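Local coordinates for putative periplasmic protein (Salmonella enterica, PDB 3OE3) that probably inhibits c-type lysozymes in the periplasm and so would defend the bacterium against the lysozyme of its host, at residues M18-Y22 and Y31-S35. Numbering follows the deposited sequence.
Sequences MEVIY and YAIIS
Two neighbouring antiparallel strands, the arms of a beta hairpin, pair here in the wall of a closed barrel. Segments 18-22 and 31-35 have extended backbones (phi -89 to -141°, psi 121 to 166°); their axes come within 4.7 Å at 152° between N-to-C directions. Ile21 and Ile33 form the hydrogen-bonded pair, CA to CA 5.0 Å: Ile21 N donates to Ile33 O at 3.0 Å, and Ile33 N to Ile21 O at 2.8 Å. The next pair, Tyr22 with Ala32, is non-hydrogen-bonded, CA to CA 4.5 Å. Val20 CA lies 3.5 Å from Ile33 O and Ala32 CA 3.2 Å from Ile21 O, both CA-H...O contacts. Toward Met18 the strands splay, and a water takes over from direct pairing: it donates to Glu19 O (2.7 Å) and accepts from Ser35 N (2.9 Å).

This eight-stranded, up-and-down antiparallel barrel is the MliC-type fold of the inhibitor. Into its interior go Val20 (chi1 t), Ala32 and Ile34 (chi1 p): Val20 CG1 sits 4.0 Å from Ala32 CB, and Val20 CG2 4.0 Å from Ile34 CG2. On that face too, selenomethionine Met18 and Val20 reach Leu65 of strand 64-68, while Tyr22 (chi1 m) brings CD1 to 4.0 Å from Ala32 CB and hydrogen-bonds through OH to Tyr10 OH. The other face carries Ile21 and Ile33, both chi1 m, CB to CB 4.1 Å, and meets the second subunit: Ile33 packs on Ile33 of that subunit, whose Met40 N hydrogen-bonds Glu19 OE1, and Tyr31 OH is hydrogen-bonded to Glu4 OE1 of the second subunit.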
HETATM    1  N   MSE C  18      10.503  -6.549   5.730  1.00 12.86           N
HETATM    2  CA  MSE C  18       9.720  -6.008   4.607  1.00 17.07           C
HETATM    3  C   MSE C  18       8.241  -6.208   4.855  1.00 17.93           C
HETATM    4  O   MSE C  18       7.809  -7.336   5.047  1.00 15.32           O
HETATM    5  CB  MSE C  18      10.100  -6.731   3.308  1.00 18.21           C
HETATM    6  CG  MSE C  18       9.348  -6.262   2.084  1.00 15.98           C
HETATM    7 SE   MSE C  18       9.988  -7.046   0.414  1.00 24.13          SE
HETATM    8  CE  MSE C  18       9.448  -8.894   0.746  1.00 17.18           C
ATOM      9  N   GLU C  19       7.464  -5.122   4.862  1.00 15.07           N
ATOM     10  CA  GLU C  19       6.009  -5.208   4.855  1.00 14.37           C
ATOM     11  C   GLU C  19       5.514  -5.251   3.405  1.00 12.41           C
ATOM     12  O   GLU C  19       5.977  -4.492   2.558  1.00 13.29           O
ATOM     13  CB  GLU C  19       5.378  -3.969   5.509  1.00 20.29           C
ATOM     14  CG  GLU C  19       5.239  -4.004   7.005  1.00 27.10           C
ATOM     15  CD  GLU C  19       4.369  -2.869   7.518  1.00 29.92           C
ATOM     16  OE1 GLU C  19       3.871  -2.068   6.691  1.00 24.03           O
ATOM     17  OE2 GLU C  19       4.182  -2.783   8.746  1.00 32.98           O
ATOM     18  N   VAL C  20       4.556  -6.124   3.133  1.00 13.43           N
ATOM     19  CA  VAL C  20       3.868  -6.103   1.851  1.00 14.69           C
ATOM     20  C   VAL C  20       2.368  -6.120   2.111  1.00 13.15           C
ATOM     21  O   VAL C  20       1.880  -6.901   2.922  1.00 16.09           O
ATOM     22  CB  VAL C  20       4.253  -7.307   0.963  1.00 13.74           C
ATOM     23  CG1 VAL C  20       3.604  -7.160  -0.424  1.00 16.84           C
ATOM     24  CG2 VAL C  20       5.781  -7.433   0.825  1.00 15.86           C
ATOM     25  N   ILE C  21       1.650  -5.226   1.443  1.00  9.79           N
ATOM     26  CA  ILE C  21       0.193  -5.290   1.408  1.00 12.13           C
ATOM     27  C   ILE C  21      -0.186  -6.030   0.135  1.00 13.22           C
ATOM     28  O   ILE C  21       0.204  -5.624  -0.957  1.00 14.60           O
ATOM     29  CB  ILE C  21      -0.459  -3.890   1.383  1.00 14.34           C
ATOM     30  CG1 ILE C  21      -0.044  -3.053   2.588  1.00 18.32           C
ATOM     31  CG2 ILE C  21      -1.966  -4.024   1.340  1.00 15.57           C
ATOM     32  CD1 ILE C  21      -0.472  -3.602   3.914  1.00 19.86           C
ATOM     33  N   TYR C  22      -0.906  -7.140   0.276  1.00 12.74           N
ATOM     34  CA  TYR C  22      -1.371  -7.867  -0.888  1.00 14.89           C
ATOM     35  C   TYR C  22      -2.857  -7.604  -1.094  1.00 14.53           C
ATOM     36  O   TYR C  22      -3.635  -7.629  -0.140  1.00 18.73           O
ATOM     37  CB  TYR C  22      -1.147  -9.369  -0.705  1.00 15.12           C
ATOM     38  CG  TYR C  22       0.314  -9.787  -0.784  1.00 15.93           C
ATOM     39  CD1 TYR C  22       0.986  -9.766  -1.996  1.00 15.64           C
ATOM     40  CD2 TYR C  22       0.999 -10.229   0.340  1.00 17.39           C
ATOM     41  CE1 TYR C  22       2.307 -10.163  -2.092  1.00 16.36           C
ATOM     42  CE2 TYR C  22       2.340 -10.640   0.254  1.00 16.07           C
ATOM     43  CZ  TYR C  22       2.984 -10.594  -0.974  1.00 20.48           C
ATOM     44  OH  TYR C  22       4.309 -10.997  -1.110  1.00 16.60           O
ATOM     45  N   TYR C  31      -2.527  -7.716  -6.757  1.00 15.90           N
ATOM     46  CA  TYR C  31      -1.634  -6.565  -6.700  1.00 14.27           C
ATOM     47  C   TYR C  31      -0.836  -6.664  -5.413  1.00 18.24           C
ATOM     48  O   TYR C  31      -1.177  -7.442  -4.512  1.00 16.19           O
ATOM     49  CB  TYR C  31      -2.412  -5.243  -6.710  1.00 13.74           C
ATOM     50  CG  TYR C  31      -3.427  -5.137  -7.826  1.00 13.45           C
ATOM     51  CD1 TYR C  31      -4.725  -5.600  -7.648  1.00 14.55           C
ATOM     52  CD2 TYR C  31      -3.106  -4.545  -9.037  1.00 17.31           C
ATOM     53  CE1 TYR C  31      -5.661  -5.508  -8.660  1.00 18.57           C
ATOM     54  CE2 TYR C  31      -4.047  -4.439 -10.057  1.00 18.33           C
ATOM     55  CZ  TYR C  31      -5.320  -4.926  -9.859  1.00 18.67           C
ATOM     56  OH  TYR C  31      -6.291  -4.836 -10.846  1.00 21.62           O
ATOM     57  N   ALA C  32       0.225  -5.868  -5.324  1.00 13.35           N
ATOM     58  CA  ALA C  32       1.007  -5.777  -4.099  1.00 13.65           C
ATOM     59  C   ALA C  32       1.401  -4.335  -3.890  1.00 12.89           C
ATOM     60  O   ALA C  32       1.499  -3.571  -4.840  1.00 15.14           O
ATOM     61  CB  ALA C  32       2.253  -6.656  -4.196  1.00 15.21           C
ATOM     62  N   ILE C  33       1.626  -3.949  -2.637  1.00 12.31           N
ATOM     63  CA  ILE C  33       2.168  -2.628  -2.362  1.00 10.14           C
ATOM     64  C   ILE C  33       3.320  -2.779  -1.391  1.00  9.62           C
ATOM     65  O   ILE C  33       3.197  -3.452  -0.372  1.00 11.86           O
ATOM     66  CB  ILE C  33       1.145  -1.672  -1.722  1.00 11.30           C
ATOM     67  CG1 ILE C  33      -0.158  -1.624  -2.526  1.00 14.25           C
ATOM     68  CG2 ILE C  33       1.737  -0.259  -1.626  1.00 12.45           C
ATOM     69  CD1 ILE C  33      -1.297  -1.037  -1.725  1.00 24.76           C
ATOM     70  N   ILE C  34       4.442  -2.158  -1.733  1.00 11.45           N
ATOM     71  CA  ILE C  34       5.612  -2.121  -0.846  1.00 10.79           C
ATOM     72  C   ILE C  34       5.972  -0.674  -0.545  1.00 13.80           C
ATOM     73  O   ILE C  34       5.492   0.235  -1.208  1.00 14.51           O
ATOM     74  CB  ILE C  34       6.827  -2.855  -1.471  1.00 12.49           C
ATOM     75  CG1 ILE C  34       7.265  -2.175  -2.766  1.00 15.15           C
ATOM     76  CG2 ILE C  34       6.507  -4.337  -1.675  1.00 15.78           C
ATOM     77  CD1 ILE C  34       8.631  -2.699  -3.325  1.00 14.99           C
ATOM     78  N   SER C  35       6.797  -0.456   0.476  1.00 13.30           N
ATOM     79  CA  SER C  35       7.259   0.874   0.814  1.00 14.91           C
ATOM     80  C   SER C  35       8.782   0.885   0.698  1.00 16.09           C
ATOM     81  O   SER C  35       9.458   0.092   1.350  1.00 19.15           O
ATOM     82  CB  SER C  35       6.817   1.223   2.239  1.00 22.47           C
ATOM     83  OG  SER C  35       7.265   2.503   2.632  1.00 26.39           O
TER
HETATM   84  O   HOH W   1       7.866  -2.693   1.989  1.00 19.46           O